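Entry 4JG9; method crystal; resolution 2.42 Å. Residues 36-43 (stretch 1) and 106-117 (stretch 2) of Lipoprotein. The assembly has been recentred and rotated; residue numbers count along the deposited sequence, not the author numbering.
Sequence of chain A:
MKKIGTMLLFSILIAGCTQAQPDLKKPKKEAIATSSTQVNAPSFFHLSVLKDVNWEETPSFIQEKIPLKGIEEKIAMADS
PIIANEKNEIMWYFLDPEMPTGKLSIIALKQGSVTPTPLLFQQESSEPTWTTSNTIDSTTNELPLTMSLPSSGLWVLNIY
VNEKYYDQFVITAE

Stretch 1 36-43: STQVNAPS
Stretch 2 (106-117) IIALKQGSVTPT

Residues 36-43 form an irregular segment, extended from Val 39 to Pro 42, that lies against a hairpin-like excursion of residues 106-117. In the second stretch, a strand through Lys 110 enters a type II turn from Lys 110 to Ser 113, closed by Ser 113 N to Lys 110 O at 3.0 Å. Gly 112 takes the positive phi of the turn (phi/psi 81/9), a conformation that favours glycine. The chain then returns beside the strand, and Ala 108 and Thr 117 pair reciprocally, with Ala 108 N to Thr 117 O and Thr 117 N to Ala 108 O both 2.9 Å. Val 114 (-114/14) interrupts the otherwise extended return; there Thr 115 N donates to Ser 113 OG at 2.9 Å, an interaction reached with Ser 113 chi1 in t.

No hydrogen bond joins the two stretches, which bury 300 Å² in total, chiefly through van der Waals contact. The nearest CA pairs are Ser 36 CA with Thr 115 CA (6.2 Å) and Ala 41 CA with Pro 116 CA (6.6 Å); the chains run in the same general direction here, but not residue for residue.

Stretch 1 begins with a local kink: Thr 37 (-84/-12) and Gln 38 (-105/-30) depart from extended geometry. Ser 36, poorly ordered, has chi1 t, and its OG accepts from Gln 38 N at 3.1 Å; its CB approaches Val 114 O at 3.7 Å. Thr 37 has chi1 p, and its OG1 accepts from Gln 38 NE2 at 2.8 Å. The Gln 38 side chain, with chi1 and chi2 both m and chi3 -48°, folds back toward Thr 37, where NE2 makes that bond; its end leads away from stretch 2 although CA-to-CB points toward it.

From Val 39 to Ala 41 the backbone is extended, with phi/psi of -140/161, -88/156 and -141/163, and CA-to-CB directions alternate. Val 39 and Ala 41 point toward stretch 2, whereas Asn 40 (chi1 -80°, chi2 -42°) points away, its ND2 hydrogen-bonded elsewhere in the structure. Val 39, chi1 m, places CG2 3.5 Å from Thr 115 CG2 and 3.9 Å from Pro 116 CD. Thr 115, chi1 -46°, thus offers its methyl to an apolar neighbour. The Pro 116 ring, C-gamma endo, also receives Ala 41, whose CB lies 3.6 Å from Pro 116 CG, an ordinary van der Waals contact. Beyond it, Pro 42 (-61/149, C-gamma exo) sets CG 3.8 Å from CD1 of Ile 107, whose m,t rotamer extends the delta methyl to the proline ring.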

ATOM      1  N   SER A  36      11.511   6.226  -4.006  1.00 93.26           N
ATOM      2  CA  SER A  36      12.036   5.489  -2.859  1.00 88.12           C
ATOM      3  C   SER A  36      12.655   4.156  -3.294  1.00 77.17           C
ATOM      4  O   SER A  36      12.177   3.492  -4.213  1.00 71.71           O
ATOM      5  CB  SER A  36      10.933   5.255  -1.805  1.00 82.35           C
ATOM      6  OG  SER A  36      11.407   4.509  -0.685  1.00 76.50           O
ATOM      7  N   THR A  37      13.725   3.776  -2.616  1.00 71.55           N
ATOM      8  CA  THR A  37      14.374   2.506  -2.851  1.00 68.07           C
ATOM      9  C   THR A  37      13.666   1.417  -2.052  1.00 65.19           C
ATOM     10  O   THR A  37      13.886   0.228  -2.286  1.00 62.80           O
ATOM     11  CB  THR A  37      15.843   2.541  -2.390  1.00 69.09           C
ATOM     12  OG1 THR A  37      15.897   3.004  -1.035  1.00 68.48           O
ATOM     13  CG2 THR A  37      16.674   3.463  -3.262  1.00 66.14           C
ATOM     14  N   GLN A  38      12.802   1.828  -1.123  1.00 59.80           N
ATOM     15  CA  GLN A  38      12.311   0.915  -0.093  1.00 56.10           C
ATOM     16  C   GLN A  38      10.885   0.401  -0.259  1.00 52.85           C
ATOM     17  O   GLN A  38      10.562  -0.701   0.198  1.00 49.30           O
ATOM     18  CB  GLN A  38      12.471   1.587   1.268  1.00 62.45           C
ATOM     19  CG  GLN A  38      13.903   2.073   1.507  1.00 68.59           C
ATOM     20  CD  GLN A  38      14.889   0.932   1.646  1.00 70.77           C
ATOM     21  OE1 GLN A  38      14.648  -0.016   2.390  1.00 73.33           O
ATOM     22  NE2 GLN A  38      15.982   0.994   0.893  1.00 70.45           N
ATOM     23  N   VAL A  39      10.021   1.199  -0.876  1.00 51.12           N
ATOM     24  CA  VAL A  39       8.623   0.807  -1.048  1.00 50.54           C
ATOM     25  C   VAL A  39       8.120   1.205  -2.423  1.00 47.76           C
ATOM     26  O   VAL A  39       8.704   2.077  -3.076  1.00 46.14           O
ATOM     27  CB  VAL A  39       7.690   1.458  -0.003  1.00 48.58           C
ATOM     28  CG1 VAL A  39       8.155   1.144   1.407  1.00 39.01           C
ATOM     29  CG2 VAL A  39       7.621   2.959  -0.227  1.00 38.46           C
ATOM     30  N   ASN A  40       7.026   0.577  -2.848  1.00 42.01           N
ATOM     31  CA  ASN A  40       6.327   0.989  -4.060  1.00 39.18           C
ATOM     32  C   ASN A  40       5.298   2.074  -3.745  1.00 38.42           C
ATOM     33  O   ASN A  40       4.795   2.171  -2.625  1.00 37.97           O
ATOM     34  CB  ASN A  40       5.620  -0.199  -4.707  1.00 37.25           C
ATOM     35  CG  ASN A  40       6.562  -1.065  -5.514  1.00 45.65           C
ATOM     36  OD1 ASN A  40       7.415  -0.545  -6.240  1.00 44.26           O
ATOM     37  ND2 ASN A  40       6.424  -2.392  -5.392  1.00 38.45           N
ATOM     38  N   ALA A  41       4.967   2.865  -4.754  1.00 41.52           N
ATOM     39  CA  ALA A  41       3.964   3.901  -4.622  1.00 42.81           C
ATOM     40  C   ALA A  41       3.167   3.918  -5.923  1.00 45.33           C
ATOM     41  O   ALA A  41       3.601   3.351  -6.923  1.00 47.21           O
ATOM     42  CB  ALA A  41       4.629   5.246  -4.377  1.00 38.36           C
ATOM     43  N   PRO A  42       1.986   4.544  -5.912  1.00 39.97           N
ATOM     44  CA  PRO A  42       1.242   4.653  -7.172  1.00 40.26           C
ATOM     45  C   PRO A  42       2.047   5.430  -8.208  1.00 42.16           C
ATOM     46  O   PRO A  42       2.823   6.312  -7.849  1.00 42.00           O
ATOM     47  CB  PRO A  42      -0.016   5.439  -6.766  1.00 39.62           C
ATOM     48  CG  PRO A  42      -0.193   5.116  -5.304  1.00 41.97           C
ATOM     49  CD  PRO A  42       1.211   5.017  -4.753  1.00 35.86           C
ATOM     50  N   SER A  43       1.867   5.113  -9.484  1.00 46.83           N
ATOM     51  CA  SER A  43       2.650   5.775 -10.525  1.00 45.74           C
ATOM     52  C   SER A  43       2.368   7.271 -10.641  1.00 45.75           C
ATOM     53  O   SER A  43       3.172   8.002 -11.209  1.00 44.73           O
ATOM     54  CB  SER A  43       2.415   5.109 -11.870  1.00 40.99           C
ATOM     55  OG  SER A  43       1.094   5.360 -12.300  1.00 45.12           O
ATOM     56  N   ILE A 106      -5.467   9.326  -1.226  1.00 39.80           N
ATOM     57  CA  ILE A 106      -4.683  10.047  -0.251  1.00 41.21           C
ATOM     58  C   ILE A 106      -3.366   9.327  -0.034  1.00 39.78           C
ATOM     59  O   ILE A 106      -3.346   8.165   0.362  1.00 40.30           O
ATOM     60  CB  ILE A 106      -5.390  10.155   1.093  1.00 44.59           C
ATOM     61  CG1 ILE A 106      -6.656  10.994   0.954  1.00 46.82           C
ATOM     62  CG2 ILE A 106      -4.461  10.804   2.114  1.00 44.39           C
ATOM     63  CD1 ILE A 106      -7.572  10.854   2.130  1.00 49.74           C
ATOM     64  N   ILE A 107      -2.268  10.025  -0.294  1.00 39.72           N
ATOM     65  CA  ILE A 107      -0.934   9.480  -0.106  1.00 40.08           C
ATOM     66  C   ILE A 107      -0.205  10.317   0.935  1.00 44.83           C
ATOM     67  O   ILE A 107       0.040  11.502   0.711  1.00 49.45           O
ATOM     68  CB  ILE A 107      -0.143   9.534  -1.410  1.00 41.77           C
ATOM     69  CG1 ILE A 107      -0.884   8.761  -2.513  1.00 38.86           C
ATOM     70  CG2 ILE A 107       1.267   9.008  -1.203  1.00 43.77           C
ATOM     71  CD1 ILE A 107      -0.090   8.633  -3.800  1.00 36.65           C
ATOM     72  N   ALA A 108       0.171   9.697   2.049  1.00 42.98           N
ATOM     73  CA  ALA A 108       0.738  10.419   3.187  1.00 41.26           C
ATOM     74  C   ALA A 108       2.240  10.213   3.323  1.00 46.23           C
ATOM     75  O   ALA A 108       2.780   9.141   2.988  1.00 48.97           O
ATOM     76  CB  ALA A 108       0.043  10.000   4.470  1.00 33.73           C
ATOM     77  N   LEU A 109       2.921  11.253   3.782  1.00 45.19           N
ATOM     78  CA  LEU A 109       4.331  11.136   4.147  1.00 46.10           C
ATOM     79  C   LEU A 109       4.594  11.864   5.444  1.00 48.77           C
ATOM     80  O   LEU A 109       4.128  12.990   5.653  1.00 50.78           O
ATOM     81  CB  LEU A 109       5.245  11.701   3.062  1.00 47.58           C
ATOM     82  CG  LEU A 109       5.281  10.863   1.783  1.00 51.43           C
ATOM     83  CD1 LEU A 109       4.450  11.518   0.693  1.00 46.91           C
ATOM     84  CD2 LEU A 109       6.717  10.616   1.335  1.00 55.45           C
ATOM     85  N   LYS A 110       5.353  11.222   6.316  1.00 44.28           N
ATOM     86  CA  LYS A 110       5.732  11.850   7.554  1.00 46.03           C
ATOM     87  C   LYS A 110       6.794  12.896   7.268  1.00 51.24           C
ATOM     88  O   LYS A 110       7.493  12.834   6.249  1.00 51.55           O
ATOM     89  CB  LYS A 110       6.267  10.812   8.545  1.00 50.67           C
ATOM     90  CG  LYS A 110       6.289  11.312   9.975  1.00 52.75           C
ATOM     91  CD  LYS A 110       6.703  10.236  10.937  1.00 51.27           C
ATOM     92  CE  LYS A 110       6.611  10.789  12.349  1.00 54.23           C
ATOM     93  NZ  LYS A 110       7.038   9.805  13.373  1.00 59.68           N
ATOM     94  N   GLN A 111       6.898  13.870   8.161  1.00 48.96           N
ATOM     95  CA  GLN A 111       7.946  14.865   8.070  1.00 49.04           C
ATOM     96  C   GLN A 111       9.291  14.167   8.070  1.00 50.20           C
ATOM     97  O   GLN A 111       9.519  13.265   8.879  1.00 52.74           O
ATOM     98  CB  GLN A 111       7.864  15.815   9.243  1.00 49.01           C
ATOM     99  CG  GLN A 111       8.770  16.988   9.122  1.00 55.54           C
ATOM    100  CD  GLN A 111       8.620  17.911  10.299  1.00 58.37           C
ATOM    101  OE1 GLN A 111       8.113  17.510  11.345  1.00 59.87           O
ATOM    102  NE2 GLN A 111       9.040  19.158  10.135  1.00 57.84           N
ATOM    103  N   GLY A 112      10.148  14.527   7.120  1.00 48.49           N
ATOM    104  CA  GLY A 112      11.474  13.937   7.031  1.00 53.14           C
ATOM    105  C   GLY A 112      11.529  12.580   6.341  1.00 55.54           C
ATOM    106  O   GLY A 112      12.563  11.918   6.335  1.00 61.60           O
ATOM    107  N   SER A 113      10.419  12.169   5.744  1.00 52.20           N
ATOM    108  CA  SER A 113      10.325  10.868   5.100  1.00 50.78           C
ATOM    109  C   SER A 113      10.209  10.994   3.579  1.00 53.71           C
ATOM    110  O   SER A 113       9.650  11.970   3.068  1.00 52.20           O
ATOM    111  CB  SER A 113       9.116  10.109   5.659  1.00 49.40           C
ATOM    112  OG  SER A 113       8.888   8.902   4.962  1.00 55.07           O
ATOM    113  N   VAL A 114      10.755  10.017   2.858  1.00 52.73           N
ATOM    114  CA  VAL A 114      10.559   9.931   1.411  1.00 51.90           C
ATOM    115  C   VAL A 114       9.754   8.671   1.108  1.00 55.16           C
ATOM    116  O   VAL A 114       9.673   8.219  -0.031  1.00 62.02           O
ATOM    117  CB  VAL A 114      11.902   9.909   0.643  1.00 50.77           C
ATOM    118  CG1 VAL A 114      12.630  11.230   0.809  1.00 47.69           C
ATOM    119  CG2 VAL A 114      12.766   8.740   1.107  1.00 46.53           C
ATOM    120  N   THR A 115       9.170   8.098   2.151  1.00 56.17           N
ATOM    121  CA  THR A 115       8.455   6.835   2.036  1.00 56.45           C
ATOM    122  C   THR A 115       6.944   7.054   2.136  1.00 53.72           C
ATOM    123  O   THR A 115       6.411   7.228   3.225  1.00 56.41           O
ATOM    124  CB  THR A 115       8.876   5.885   3.149  1.00 59.03           C
ATOM    125  OG1 THR A 115      10.299   5.889   3.256  1.00 68.77           O
ATOM    126  CG2 THR A 115       8.407   4.500   2.852  1.00 56.61           C
ATOM    127  N   PRO A 116       6.246   7.030   0.994  1.00 45.65           N
ATOM    128  CA  PRO A 116       4.801   7.273   1.001  1.00 42.93           C
ATOM    129  C   PRO A 116       4.044   6.088   1.576  1.00 44.69           C
ATOM    130  O   PRO A 116       4.534   4.962   1.558  1.00 48.77           O
ATOM    131  CB  PRO A 116       4.465   7.440  -0.481  1.00 40.22           C
ATOM    132  CG  PRO A 116       5.522   6.638  -1.190  1.00 41.11           C
ATOM    133  CD  PRO A 116       6.774   6.809  -0.366  1.00 42.20           C
ATOM    134  N   THR A 117       2.881   6.352   2.139  1.00 40.37           N
ATOM    135  CA  THR A 117       2.070   5.300   2.703  1.00 36.12           C
ATOM    136  C   THR A 117       0.612   5.642   2.537  1.00 38.54           C
ATOM    137  O   THR A 117       0.247   6.803   2.451  1.00 38.13           O
ATOM    138  CB  THR A 117       2.385   5.085   4.193  1.00 46.38           C
ATOM    139  OG1 THR A 117       1.711   3.918   4.667  1.00 44.23           O
ATOM    140  CG2 THR A 117       1.947   6.272   5.004  1.00 39.32           C
TER